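Local coordinates for protein myosin IE heavy chain (Dictyostelium discoideum, PDB 1LKX) that binds actin and hydrolyses ATP in an actin-activated manner, its motor domain driving a single-headed myosin that may move membranes relative to actin filaments, at residues L309-Q314 and M535-D540; A466-Q471 and G518-N523; A622-R627 and F678-T683. All blocks are in the same frame, centred on the assembly; numbering follows the deposited sequence.

How the interactions relate
The three contacts lie in one myosin motor domain and touch nowhere. Along the chain, interaction 2 (466-471 with 518-523) is nested inside the loop closed by interaction 1 (309-314 with 535-540), and interaction 3 (622-627 with 678-683) follows both. Interactions 1 and 2, with centres about 31 Å apart, are linked through helices 519-524 and 529-536, successive in the chain as it runs from what is probably the lower to the upper 50-kDa subdomain. Interaction 3 lies beyond the chain's centre, about 66 Å from interaction 1 and 54 Å from interaction 2 (between centres), where helix 614-622 leads into the converter; its segment 622-627 belongs to the actin-binding region.

Interaction 1 of 3, residues L309-Q314 and M535-D540; sequences LKTDQQ and MQSSSD
Ser538 is the pivot of this contact: its OG stands anti to its backbone N (chi1 180°), which carries the hydroxyl to the end of helix 299-309. There OG donates to Leu309 O at 2.5 Å, lying almost on the C=O axis (164°), and also accepts from Asp540 N. One residue along, Ser539 N donates a hydrogen bond to Lys310 O at 3.1 Å, within the carbonyl plane, so two successive carbonyls are held by neighbouring serines. Thr311 turns CG2 rather than its hydroxyl to this turn; the methyl meets Ser538 CB at 3.4 Å. Leu309 and Met535 cross obliquely on the apolar flank, Leu309 CD1 lying 3.7 Å from Met535 SD, and the leucine also leans on Ala272 of helix 260-276. Lys310 starts toward the serines, passes Asp540 CB with its CD at 3.7 Å, and carries its end away from the segment. Lys310 NZ stays 5.7 Å from Asp540 OD2, the carboxylate pairing instead with Arg268 in a salt bridge, so any attraction from the lysine is probably secondary. The geometry identifies two local motifs. Lys310, with positive phi, is the C-prime residue of a Schellman motif, and an ST turn runs from Ser538 to Asp540, the N-cap residue of helix 541-546: one helix end docked on the link between two other helices.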
ATOM      1  N   LEU A 309      -4.736  16.030  26.764  1.00 58.84           N
ATOM      2  CA  LEU A 309      -3.947  16.848  25.861  1.00 58.92           C
ATOM      3  C   LEU A 309      -3.087  17.829  26.628  1.00 59.86           C
ATOM      4  O   LEU A 309      -2.201  18.463  26.057  1.00 60.12           O
ATOM      5  CB  LEU A 309      -4.855  17.605  24.893  1.00 57.53           C
ATOM      6  CG  LEU A 309      -5.570  16.735  23.861  1.00 56.44           C
ATOM      7  CD1 LEU A 309      -6.498  17.580  23.022  1.00 56.18           C
ATOM      8  CD2 LEU A 309      -4.549  16.045  22.998  1.00 54.52           C
ATOM      9  N   LYS A 310      -3.349  17.948  27.927  1.00 61.12           N
ATOM     10  CA  LYS A 310      -2.606  18.859  28.793  1.00 62.15           C
ATOM     11  C   LYS A 310      -2.625  20.317  28.323  1.00 63.46           C
ATOM     12  O   LYS A 310      -1.574  20.940  28.163  1.00 62.73           O
ATOM     13  CB  LYS A 310      -1.156  18.390  28.937  1.00 61.77           C
ATOM     14  CG  LYS A 310      -0.999  17.079  29.690  1.00 63.44           C
ATOM     15  CD  LYS A 310       0.463  16.803  30.025  1.00 64.32           C
ATOM     16  CE  LYS A 310       0.660  15.419  30.619  1.00 64.45           C
ATOM     17  NZ  LYS A 310      -0.191  15.205  31.818  1.00 65.06           N
ATOM     18  N   THR A 311      -3.826  20.848  28.102  1.00 65.30           N
ATOM     19  CA  THR A 311      -4.011  22.234  27.669  1.00 67.24           C
ATOM     20  C   THR A 311      -5.137  22.875  28.471  1.00 68.35           C
ATOM     21  O   THR A 311      -5.856  22.201  29.212  1.00 68.36           O
ATOM     22  CB  THR A 311      -4.407  22.346  26.173  1.00 67.44           C
ATOM     23  OG1 THR A 311      -5.681  21.729  25.967  1.00 65.97           O
ATOM     24  CG2 THR A 311      -3.377  21.684  25.287  1.00 68.70           C
ATOM     25  N   ASP A 312      -5.295  24.182  28.312  1.00 69.52           N
ATOM     26  CA  ASP A 312      -6.344  24.893  29.018  1.00 71.36           C
ATOM     27  C   ASP A 312      -7.732  24.482  28.546  1.00 71.47           C
ATOM     28  O   ASP A 312      -8.134  24.750  27.415  1.00 71.40           O
ATOM     29  CB  ASP A 312      -6.186  26.398  28.843  1.00 73.31           C
ATOM     30  CG  ASP A 312      -7.322  27.168  29.481  1.00 75.50           C
ATOM     31  OD1 ASP A 312      -7.611  26.920  30.676  1.00 76.27           O
ATOM     32  OD2 ASP A 312      -7.925  28.016  28.788  1.00 76.62           O
ATOM     33  N   GLN A 313      -8.467  23.837  29.439  1.00 71.43           N
ATOM     34  CA  GLN A 313      -9.811  23.381  29.138  1.00 71.51           C
ATOM     35  C   GLN A 313     -10.671  24.440  28.464  1.00 71.66           C
ATOM     36  O   GLN A 313     -11.447  24.136  27.561  1.00 72.80           O
ATOM     37  CB  GLN A 313     -10.484  22.919  30.426  1.00 71.35           C
ATOM     38  CG  GLN A 313     -11.953  22.630  30.289  1.00 71.03           C
ATOM     39  CD  GLN A 313     -12.512  21.961  31.514  1.00 72.13           C
ATOM     40  OE1 GLN A 313     -13.720  21.773  31.628  1.00 73.58           O
ATOM     41  NE2 GLN A 313     -11.635  21.588  32.443  1.00 72.26           N
ATOM     42  N   GLN A 314     -10.535  25.681  28.900  1.00 72.01           N
ATOM     43  CA  GLN A 314     -11.324  26.768  28.343  1.00 72.56           C
ATOM     44  C   GLN A 314     -10.918  27.086  26.915  1.00 71.63           C
ATOM     45  O   GLN A 314     -11.742  27.038  26.005  1.00 71.98           O
ATOM     46  CB  GLN A 314     -11.162  28.024  29.194  1.00 75.48           C
ATOM     47  CG  GLN A 314     -11.451  27.838  30.672  1.00 78.81           C
ATOM     48  CD  GLN A 314     -10.599  28.754  31.535  1.00 81.19           C
ATOM     49  OE1 GLN A 314     -10.639  29.983  31.398  1.00 82.54           O
ATOM     50  NE2 GLN A 314      -9.811  28.156  32.429  1.00 82.23           N
ATOM     51  N   MET A 535      -3.413  23.654  20.852  1.00 55.88           N
ATOM     52  CA  MET A 535      -2.625  22.449  21.047  1.00 55.65           C
ATOM     53  C   MET A 535      -1.182  22.810  21.356  1.00 55.96           C
ATOM     54  O   MET A 535      -0.566  22.218  22.241  1.00 55.76           O
ATOM     55  CB  MET A 535      -2.673  21.574  19.796  1.00 55.00           C
ATOM     56  CG  MET A 535      -4.046  21.007  19.479  1.00 54.33           C
ATOM     57  SD  MET A 535      -4.686  19.875  20.738  1.00 52.18           S
ATOM     58  CE  MET A 535      -5.610  20.997  21.716  1.00 55.90           C
ATOM     59  N   GLN A 536      -0.645  23.782  20.622  1.00 56.31           N
ATOM     60  CA  GLN A 536       0.733  24.213  20.824  1.00 56.72           C
ATOM     61  C   GLN A 536       0.872  24.655  22.266  1.00 57.90           C
ATOM     62  O   GLN A 536       1.933  24.516  22.874  1.00 58.89           O
ATOM     63  CB  GLN A 536       1.069  25.363  19.885  1.00 55.64           C
ATOM     64  CG  GLN A 536       0.574  25.129  18.479  1.00 56.08           C
ATOM     65  CD  GLN A 536       1.083  26.143  17.492  1.00 55.97           C
ATOM     66  OE1 GLN A 536       2.187  26.015  16.972  1.00 56.54           O
ATOM     67  NE2 GLN A 536       0.282  27.165  17.228  1.00 56.47           N
ATOM     68  N   SER A 537      -0.222  25.175  22.813  1.00 58.16           N
ATOM     69  CA  SER A 537      -0.255  25.627  24.193  1.00 58.52           C
ATOM     70  C   SER A 537      -0.170  24.458  25.183  1.00 59.20           C
ATOM     71  O   SER A 537      -0.208  24.656  26.395  1.00 60.23           O
ATOM     72  CB  SER A 537      -1.542  26.403  24.437  1.00 57.93           C
ATOM     73  OG  SER A 537      -2.660  25.564  24.226  1.00 59.22           O
ATOM     74  N   SER A 538      -0.058  23.240  24.668  1.00 60.20           N
ATOM     75  CA  SER A 538       0.028  22.061  25.526  1.00 60.52           C
ATOM     76  C   SER A 538       1.369  21.994  26.241  1.00 60.43           C
ATOM     77  O   SER A 538       2.370  22.513  25.746  1.00 59.51           O
ATOM     78  CB  SER A 538      -0.175  20.777  24.700  1.00 59.62           C
ATOM     79  OG  SER A 538      -0.090  19.619  25.513  1.00 58.30           O
ATOM     80  N   SER A 539       1.384  21.353  27.405  1.00 60.77           N
ATOM     81  CA  SER A 539       2.615  21.203  28.165  1.00 61.63           C
ATOM     82  C   SER A 539       3.259  19.835  27.885  1.00 62.70           C
ATOM     83  O   SER A 539       4.443  19.628  28.169  1.00 63.64           O
ATOM     84  CB  SER A 539       2.336  21.354  29.657  1.00 60.95           C
ATOM     85  OG  SER A 539       1.443  20.352  30.097  1.00 61.80           O
ATOM     86  N   ASP A 540       2.481  18.904  27.328  1.00 62.20           N
ATOM     87  CA  ASP A 540       3.005  17.576  27.013  1.00 60.43           C
ATOM     88  C   ASP A 540       3.975  17.701  25.850  1.00 58.47           C
ATOM     89  O   ASP A 540       3.621  18.198  24.783  1.00 57.32           O
ATOM     90  CB  ASP A 540       1.876  16.605  26.626  1.00 61.87           C
ATOM     91  CG  ASP A 540       2.381  15.177  26.393  1.00 62.97           C
ATOM     92  OD1 ASP A 540       2.024  14.562  25.355  1.00 63.27           O
ATOM     93  OD2 ASP A 540       3.132  14.671  27.255  1.00 62.35           O
TER

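Interaction 2 of 3, residues A466-Q471 and G518-N523; sequences AKSTDQ and GFLDKN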
ATOM      1  N   ALA A 466     -13.509  30.707  -3.638  1.00 72.25           N
ATOM      2  CA  ALA A 466     -14.250  30.675  -2.378  1.00 72.73           C
ATOM      3  C   ALA A 466     -15.759  30.581  -2.518  1.00 72.87           C
ATOM      4  O   ALA A 466     -16.467  30.428  -1.525  1.00 72.32           O
ATOM      5  CB  ALA A 466     -13.885  31.894  -1.532  1.00 73.08           C
ATOM      6  N   LYS A 467     -16.259  30.669  -3.742  1.00 73.97           N
ATOM      7  CA  LYS A 467     -17.699  30.591  -3.951  1.00 74.79           C
ATOM      8  C   LYS A 467     -18.190  29.200  -4.329  1.00 74.51           C
ATOM      9  O   LYS A 467     -19.266  28.787  -3.899  1.00 74.89           O
ATOM     10  CB  LYS A 467     -18.135  31.600  -5.013  1.00 75.39           C
ATOM     11  CG  LYS A 467     -17.779  33.037  -4.661  1.00 78.20           C
ATOM     12  CD  LYS A 467     -18.042  33.366  -3.178  1.00 79.96           C
ATOM     13  CE  LYS A 467     -19.474  33.046  -2.749  1.00 80.77           C
ATOM     14  NZ  LYS A 467     -20.482  33.797  -3.547  1.00 81.84           N
ATOM     15  N   SER A 468     -17.391  28.481  -5.118  1.00 73.43           N
ATOM     16  CA  SER A 468     -17.739  27.135  -5.575  1.00 71.86           C
ATOM     17  C   SER A 468     -18.063  26.143  -4.455  1.00 70.90           C
ATOM     18  O   SER A 468     -17.622  26.305  -3.314  1.00 69.77           O
ATOM     19  CB  SER A 468     -16.610  26.572  -6.443  1.00 71.38           C
ATOM     20  OG  SER A 468     -15.392  26.536  -5.723  1.00 70.55           O
ATOM     21  N   THR A 469     -18.845  25.120  -4.808  1.00 69.78           N
ATOM     22  CA  THR A 469     -19.261  24.067  -3.878  1.00 67.66           C
ATOM     23  C   THR A 469     -19.083  22.705  -4.537  1.00 66.42           C
ATOM     24  O   THR A 469     -18.879  22.615  -5.747  1.00 66.31           O
ATOM     25  CB  THR A 469     -20.750  24.204  -3.483  1.00 67.48           C
ATOM     26  OG1 THR A 469     -21.578  24.073  -4.649  1.00 66.79           O
ATOM     27  CG2 THR A 469     -21.001  25.544  -2.832  1.00 66.54           C
ATOM     28  N   ASP A 470     -19.162  21.647  -3.736  1.00 64.71           N
ATOM     29  CA  ASP A 470     -19.026  20.291  -4.254  1.00 63.06           C
ATOM     30  C   ASP A 470     -19.763  20.152  -5.578  1.00 61.46           C
ATOM     31  O   ASP A 470     -19.228  19.618  -6.545  1.00 59.94           O
ATOM     32  CB  ASP A 470     -19.605  19.294  -3.253  1.00 63.78           C
ATOM     33  CG  ASP A 470     -18.781  19.191  -1.987  1.00 65.49           C
ATOM     34  OD1 ASP A 470     -19.336  18.760  -0.955  1.00 66.10           O
ATOM     35  OD2 ASP A 470     -17.577  19.528  -2.018  1.00 66.45           O
ATOM     36  N   GLN A 471     -20.994  20.656  -5.606  1.00 60.44           N
ATOM     37  CA  GLN A 471     -21.839  20.593  -6.789  1.00 59.99           C
ATOM     38  C   GLN A 471     -21.270  21.310  -8.008  1.00 59.16           C
ATOM     39  O   GLN A 471     -21.241  20.741  -9.102  1.00 59.68           O
ATOM     40  CB  GLN A 471     -23.219  21.158  -6.472  1.00 61.03           C
ATOM     41  CG  GLN A 471     -24.267  20.837  -7.521  1.00 62.96           C
ATOM     42  CD  GLN A 471     -24.410  19.340  -7.760  1.00 65.26           C
ATOM     43  OE1 GLN A 471     -24.468  18.543  -6.813  1.00 66.01           O
ATOM     44  NE2 GLN A 471     -24.478  18.949  -9.031  1.00 65.77           N
ATOM     45  N   GLY A 518     -18.367  16.540   0.044  1.00 53.33           N
ATOM     46  CA  GLY A 518     -17.231  16.720   0.929  1.00 52.56           C
ATOM     47  C   GLY A 518     -15.871  16.751   0.267  1.00 52.38           C
ATOM     48  O   GLY A 518     -14.860  16.916   0.937  1.00 52.21           O
ATOM     49  N   PHE A 519     -15.837  16.596  -1.049  1.00 52.95           N
ATOM     50  CA  PHE A 519     -14.578  16.605  -1.792  1.00 52.76           C
ATOM     51  C   PHE A 519     -13.743  17.874  -1.627  1.00 52.06           C
ATOM     52  O   PHE A 519     -12.519  17.806  -1.609  1.00 51.40           O
ATOM     53  CB  PHE A 519     -14.840  16.380  -3.285  1.00 53.54           C
ATOM     54  CG  PHE A 519     -14.616  14.967  -3.738  1.00 53.34           C
ATOM     55  CD1 PHE A 519     -15.229  13.908  -3.084  1.00 53.42           C
ATOM     56  CD2 PHE A 519     -13.800  14.698  -4.830  1.00 52.75           C
ATOM     57  CE1 PHE A 519     -15.032  12.595  -3.511  1.00 53.38           C
ATOM     58  CE2 PHE A 519     -13.599  13.394  -5.261  1.00 52.31           C
ATOM     59  CZ  PHE A 519     -14.215  12.340  -4.598  1.00 52.44           C
ATOM     60  N   LEU A 520     -14.388  19.029  -1.510  1.00 52.07           N
ATOM     61  CA  LEU A 520     -13.631  20.261  -1.373  1.00 52.79           C
ATOM     62  C   LEU A 520     -12.912  20.381  -0.050  1.00 53.74           C
ATOM     63  O   LEU A 520     -11.698  20.548  -0.019  1.00 53.41           O
ATOM     64  CB  LEU A 520     -14.529  21.477  -1.583  1.00 51.58           C
ATOM     65  CG  LEU A 520     -14.836  21.732  -3.056  1.00 51.86           C
ATOM     66  CD1 LEU A 520     -15.760  22.919  -3.175  1.00 52.39           C
ATOM     67  CD2 LEU A 520     -13.546  21.978  -3.821  1.00 51.24           C
ATOM     68  N   ASP A 521     -13.650  20.290   1.048  1.00 55.05           N
ATOM     69  CA  ASP A 521     -13.022  20.420   2.347  1.00 56.48           C
ATOM     70  C   ASP A 521     -12.069  19.272   2.625  1.00 55.69           C
ATOM     71  O   ASP A 521     -11.204  19.390   3.486  1.00 56.52           O
ATOM     72  CB  ASP A 521     -14.070  20.510   3.452  1.00 60.33           C
ATOM     73  CG  ASP A 521     -14.748  19.191   3.711  1.00 64.16           C
ATOM     74  OD1 ASP A 521     -15.446  18.701   2.798  1.00 66.85           O
ATOM     75  OD2 ASP A 521     -14.580  18.642   4.826  1.00 65.92           O
ATOM     76  N   LYS A 522     -12.222  18.165   1.905  1.00 54.09           N
ATOM     77  CA  LYS A 522     -11.328  17.023   2.084  1.00 53.71           C
ATOM     78  C   LYS A 522      -9.989  17.326   1.404  1.00 53.94           C
ATOM     79  O   LYS A 522      -8.920  16.972   1.901  1.00 52.77           O
ATOM     80  CB  LYS A 522     -11.930  15.765   1.460  1.00 53.60           C
ATOM     81  CG  LYS A 522     -13.024  15.107   2.264  1.00 53.11           C
ATOM     82  CD  LYS A 522     -12.495  13.922   3.053  1.00 52.05           C
ATOM     83  CE  LYS A 522     -13.644  13.105   3.647  1.00 52.14           C
ATOM     84  NZ  LYS A 522     -14.583  12.573   2.607  1.00 52.30           N
ATOM     85  N   ASN A 523     -10.064  17.985   0.254  1.00 54.66           N
ATOM     86  CA  ASN A 523      -8.880  18.342  -0.513  1.00 55.07           C
ATOM     87  C   ASN A 523      -8.232  19.566   0.111  1.00 56.12           C
ATOM     88  O   ASN A 523      -7.011  19.691   0.131  1.00 55.01           O
ATOM     89  CB  ASN A 523      -9.287  18.628  -1.958  1.00 54.83           C
ATOM     90  CG  ASN A 523      -8.106  18.909  -2.862  1.00 53.92           C
ATOM     91  OD1 ASN A 523      -7.102  18.194  -2.837  1.00 52.57           O
ATOM     92  ND2 ASN A 523      -8.229  19.946  -3.688  1.00 53.31           N
TER
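Both oxygens of Asp470 are engaged by backbone amides at the start of helix 519-524. Asp470 is the first residue of its own helix, after the N-cap Thr469, and its CG lies anti to the carbonyl carbon (chi1 -69°), a position that brings the carboxylate to the other segment. OD1 accepts from Gly518 N at 2.6 Å with an N-H...O angle of 167°; the donor comes from above the carboxylate plane. OD2 accepts from Leu520 N at 3.3 Å, again nearly straight at 163°, through its syn lone pair. The intervening Phe519 N lies 3.5 Å from Asp470 OD2, so the carboxylate faces three consecutive amides but bonds to the first and third. Proximity to a helix N-terminus would be expected to favour its ionised form. Gly518, the N-cap residue, has a positive phi at which a CB would crowd the carbonyl O of the preceding residue, a backbone shape that suits glycine.

Next to the carboxylate, Leu520 points toward the opposing segment, its CB 3.6 Å from Asp470 OD2. Its CD1 lies 3.6 Å from Thr469 C, and it also touches Leu459 and Cys463 of helix 455-464. Several other polar groups have partners outside the segments. Ser468 OG is hydrogen-bonded to Ala462 O and Ile465 O, at the end of helix 455-464. Asn523 uses both ends of its amide, ND2 to Asp460 OD1 and OD1 to Gly563 N. The arrangement is that of an aspartate in one helix's first turn receiving the N-cap amide and an early amide of another helix's N-terminus, here joining helices 470-480 and 519-524 in what is probably the lower 50-kDa part of the myosin fold.

Interaction 3 of 3, residues A622-R627 and F678-T683; sequences AGFAGR and FIRNPT. Unlike the reference sequence in segment 678-683: Asn681 (reference Ile), Thr683 (reference Arg).
The backbones meet at a single antiparallel bridge, the hydrogen-bonded pair Gly626-Ile679, widened into a classic beta bulge because Ala625 and Gly626 both face Ile679. Ile679 N donates to Gly626 O at 3.0 Å, almost along the C=O axis (169°), while Ala625 N reaches Arg680 O at 2.6 Å by a more bent bond. Phe624 and Phe678 then form an offset edge-to-face pair, with centroids 5.8 Å apart and planes at 73°: the edge of Phe678 is directed at the face of Phe624. Phe678 CB lies over that same ring in a CH-pi contact, 4.1 Å from the centroid. Arg627 CB makes another over Phe678, 3.7 Å from its centroid. Beyond CB, the Arg627 chain bends at chi2 and chi3, so that NH2 donates to Phe624 O at 3.3 Å with the oxygen in the guanidinium plane; NH1 forms a salt bridge with Glu425. Arg680, CG anti to its N, sets one guanidinium face against Phe624, whose CD2 lies over its centre, 3.8 Å above the plane; NH2 approaches the ring obliquely, the planes inclined at 51°. Phe678 packs on Glu425 and Glu429 of helix 398-430, the relay helix of myosins, and its strand 677-679 pairs with strand 670-672. Segment 622-627, leaving helix 614-622, meets both the relay helix, where Phe624 N bonds to Tyr426 OH, and this two-stranded converter sheet.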
ATOM      1  N   ALA A 622       6.153 -16.316 -27.015  1.00 70.79           N
ATOM      2  CA  ALA A 622       6.755 -15.744 -28.216  1.00 71.56           C
ATOM      3  C   ALA A 622       8.129 -15.118 -27.961  1.00 72.08           C
ATOM      4  O   ALA A 622       9.026 -15.206 -28.801  1.00 71.72           O
ATOM      5  CB  ALA A 622       5.809 -14.704 -28.818  1.00 71.58           C
ATOM      6  N   GLY A 623       8.284 -14.496 -26.795  1.00 72.95           N
ATOM      7  CA  GLY A 623       9.538 -13.844 -26.439  1.00 74.64           C
ATOM      8  C   GLY A 623      10.673 -14.763 -26.025  1.00 75.47           C
ATOM      9  O   GLY A 623      10.561 -15.983 -26.124  1.00 75.58           O
ATOM     10  N   PHE A 624      11.770 -14.169 -25.555  1.00 76.23           N
ATOM     11  CA  PHE A 624      12.942 -14.933 -25.132  1.00 76.99           C
ATOM     12  C   PHE A 624      13.241 -14.789 -23.641  1.00 77.42           C
ATOM     13  O   PHE A 624      12.977 -13.750 -23.045  1.00 77.73           O
ATOM     14  CB  PHE A 624      14.173 -14.498 -25.931  1.00 76.91           C
ATOM     15  CG  PHE A 624      13.983 -14.555 -27.420  1.00 76.88           C
ATOM     16  CD1 PHE A 624      13.256 -13.572 -28.082  1.00 77.05           C
ATOM     17  CD2 PHE A 624      14.530 -15.597 -28.163  1.00 76.87           C
ATOM     18  CE1 PHE A 624      13.078 -13.625 -29.470  1.00 77.00           C
ATOM     19  CE2 PHE A 624      14.357 -15.659 -29.550  1.00 76.93           C
ATOM     20  CZ  PHE A 624      13.631 -14.671 -30.204  1.00 76.50           C
ATOM     21  N   ALA A 625      13.806 -15.837 -23.051  1.00 78.60           N
ATOM     22  CA  ALA A 625      14.146 -15.837 -21.632  1.00 79.26           C
ATOM     23  C   ALA A 625      14.930 -14.592 -21.283  1.00 80.16           C
ATOM     24  O   ALA A 625      14.370 -13.629 -20.778  1.00 80.95           O
ATOM     25  CB  ALA A 625      14.958 -17.069 -21.286  1.00 78.96           C
ATOM     26  N   GLY A 626      16.229 -14.614 -21.560  1.00 81.46           N
ATOM     27  CA  GLY A 626      17.064 -13.465 -21.261  1.00 83.44           C
ATOM     28  C   GLY A 626      17.627 -12.786 -22.498  1.00 84.85           C
ATOM     29  O   GLY A 626      17.874 -13.440 -23.516  1.00 85.13           O
ATOM     30  N   ARG A 627      17.824 -11.470 -22.410  1.00 86.08           N
ATOM     31  CA  ARG A 627      18.373 -10.671 -23.507  1.00 86.61           C
ATOM     32  C   ARG A 627      19.652 -10.002 -23.035  1.00 87.09           C
ATOM     33  O   ARG A 627      19.712  -8.782 -22.892  1.00 86.44           O
ATOM     34  CB  ARG A 627      17.373  -9.600 -23.969  1.00 86.73           C
ATOM     35  CG  ARG A 627      16.971  -8.566 -22.916  1.00 87.13           C
ATOM     36  CD  ARG A 627      16.195  -9.201 -21.771  1.00 87.26           C
ATOM     37  NE  ARG A 627      15.126 -10.070 -22.257  1.00 86.98           N
ATOM     38  CZ  ARG A 627      14.109  -9.659 -23.006  1.00 86.96           C
ATOM     39  NH1 ARG A 627      14.018  -8.382 -23.355  1.00 87.26           N
ATOM     40  NH2 ARG A 627      13.187 -10.523 -23.411  1.00 86.56           N
ATOM     41  N   PHE A 678      19.834 -12.943 -27.534  1.00 84.68           N
ATOM     42  CA  PHE A 678      18.600 -13.442 -26.946  1.00 82.70           C
ATOM     43  C   PHE A 678      18.604 -14.963 -26.876  1.00 81.46           C
ATOM     44  O   PHE A 678      18.976 -15.628 -27.839  1.00 81.39           O
ATOM     45  CB  PHE A 678      17.406 -12.939 -27.755  1.00 82.61           C
ATOM     46  CG  PHE A 678      17.247 -11.445 -27.724  1.00 82.65           C
ATOM     47  CD1 PHE A 678      18.221 -10.615 -28.262  1.00 82.34           C
ATOM     48  CD2 PHE A 678      16.128 -10.862 -27.133  1.00 83.73           C
ATOM     49  CE1 PHE A 678      18.084  -9.224 -28.210  1.00 83.46           C
ATOM     50  CE2 PHE A 678      15.981  -9.469 -27.074  1.00 83.85           C
ATOM     51  CZ  PHE A 678      16.960  -8.650 -27.612  1.00 83.41           C
ATOM     52  N   ILE A 679      18.202 -15.502 -25.727  1.00 80.24           N
ATOM     53  CA  ILE A 679      18.166 -16.950 -25.511  1.00 79.25           C
ATOM     54  C   ILE A 679      16.779 -17.391 -25.024  1.00 79.22           C
ATOM     55  O   ILE A 679      16.492 -17.361 -23.830  1.00 79.18           O
ATOM     56  CB  ILE A 679      19.220 -17.379 -24.463  1.00 78.26           C
ATOM     57  CG1 ILE A 679      20.626 -16.953 -24.906  1.00 76.60           C
ATOM     58  CG2 ILE A 679      19.167 -18.886 -24.271  1.00 78.27           C
ATOM     59  CD1 ILE A 679      20.911 -15.480 -24.797  1.00 74.81           C
ATOM     60  N   ARG A 680      15.938 -17.827 -25.952  1.00 79.13           N
ATOM     61  CA  ARG A 680      14.572 -18.227 -25.644  1.00 80.03           C
ATOM     62  C   ARG A 680      14.262 -18.901 -24.317  1.00 81.45           C
ATOM     63  O   ARG A 680      13.549 -18.337 -23.494  1.00 81.34           O
ATOM     64  CB  ARG A 680      14.011 -19.091 -26.767  1.00 79.89           C
ATOM     65  CG  ARG A 680      12.551 -19.448 -26.563  1.00 80.32           C
ATOM     66  CD  ARG A 680      11.889 -19.949 -27.840  1.00 81.10           C
ATOM     67  NE  ARG A 680      11.842 -18.941 -28.904  1.00 81.10           N
ATOM     68  CZ  ARG A 680      12.806 -18.735 -29.798  1.00 81.03           C
ATOM     69  NH1 ARG A 680      13.913 -19.462 -29.770  1.00 81.00           N
ATOM     70  NH2 ARG A 680      12.658 -17.809 -30.735  1.00 81.27           N
ATOM     71  N   ASN A 681      14.767 -20.108 -24.099  1.00 83.63           N
ATOM     72  CA  ASN A 681      14.466 -20.809 -22.853  1.00 86.10           C
ATOM     73  C   ASN A 681      15.509 -20.571 -21.759  1.00 87.30           C
ATOM     74  O   ASN A 681      16.633 -20.167 -22.050  1.00 86.93           O
ATOM     75  CB  ASN A 681      14.331 -22.311 -23.122  1.00 87.34           C
ATOM     76  CG  ASN A 681      13.427 -23.009 -22.114  1.00 88.69           C
ATOM     77  OD1 ASN A 681      12.212 -22.786 -22.092  1.00 88.91           O
ATOM     78  ND2 ASN A 681      14.018 -23.848 -21.265  1.00 89.37           N
ATOM     79  N   PRO A 682      15.142 -20.803 -20.480  1.00 88.91           N
ATOM     80  CA  PRO A 682      16.063 -20.610 -19.353  1.00 89.97           C
ATOM     81  C   PRO A 682      17.270 -21.523 -19.472  1.00 90.93           C
ATOM     82  O   PRO A 682      18.410 -21.068 -19.587  1.00 91.01           O
ATOM     83  CB  PRO A 682      15.212 -20.980 -18.139  1.00 89.57           C
ATOM     84  CG  PRO A 682      13.854 -20.590 -18.552  1.00 89.56           C
ATOM     85  CD  PRO A 682      13.788 -21.097 -19.976  1.00 89.42           C
ATOM     86  N   THR A 683      16.991 -22.823 -19.441  1.00 91.64           N
ATOM     87  CA  THR A 683      18.012 -23.857 -19.531  1.00 92.23           C
ATOM     88  C   THR A 683      19.163 -23.519 -20.487  1.00 92.61           C
ATOM     89  O   THR A 683      20.330 -23.539 -20.085  1.00 92.68           O
ATOM     90  CB  THR A 683      17.378 -25.190 -19.953  1.00 92.00           C
ATOM     91  OG1 THR A 683      16.845 -25.065 -21.277  1.00 91.62           O
ATOM     92  CG2 THR A 683      16.252 -25.571 -18.981  1.00 91.62           C
TER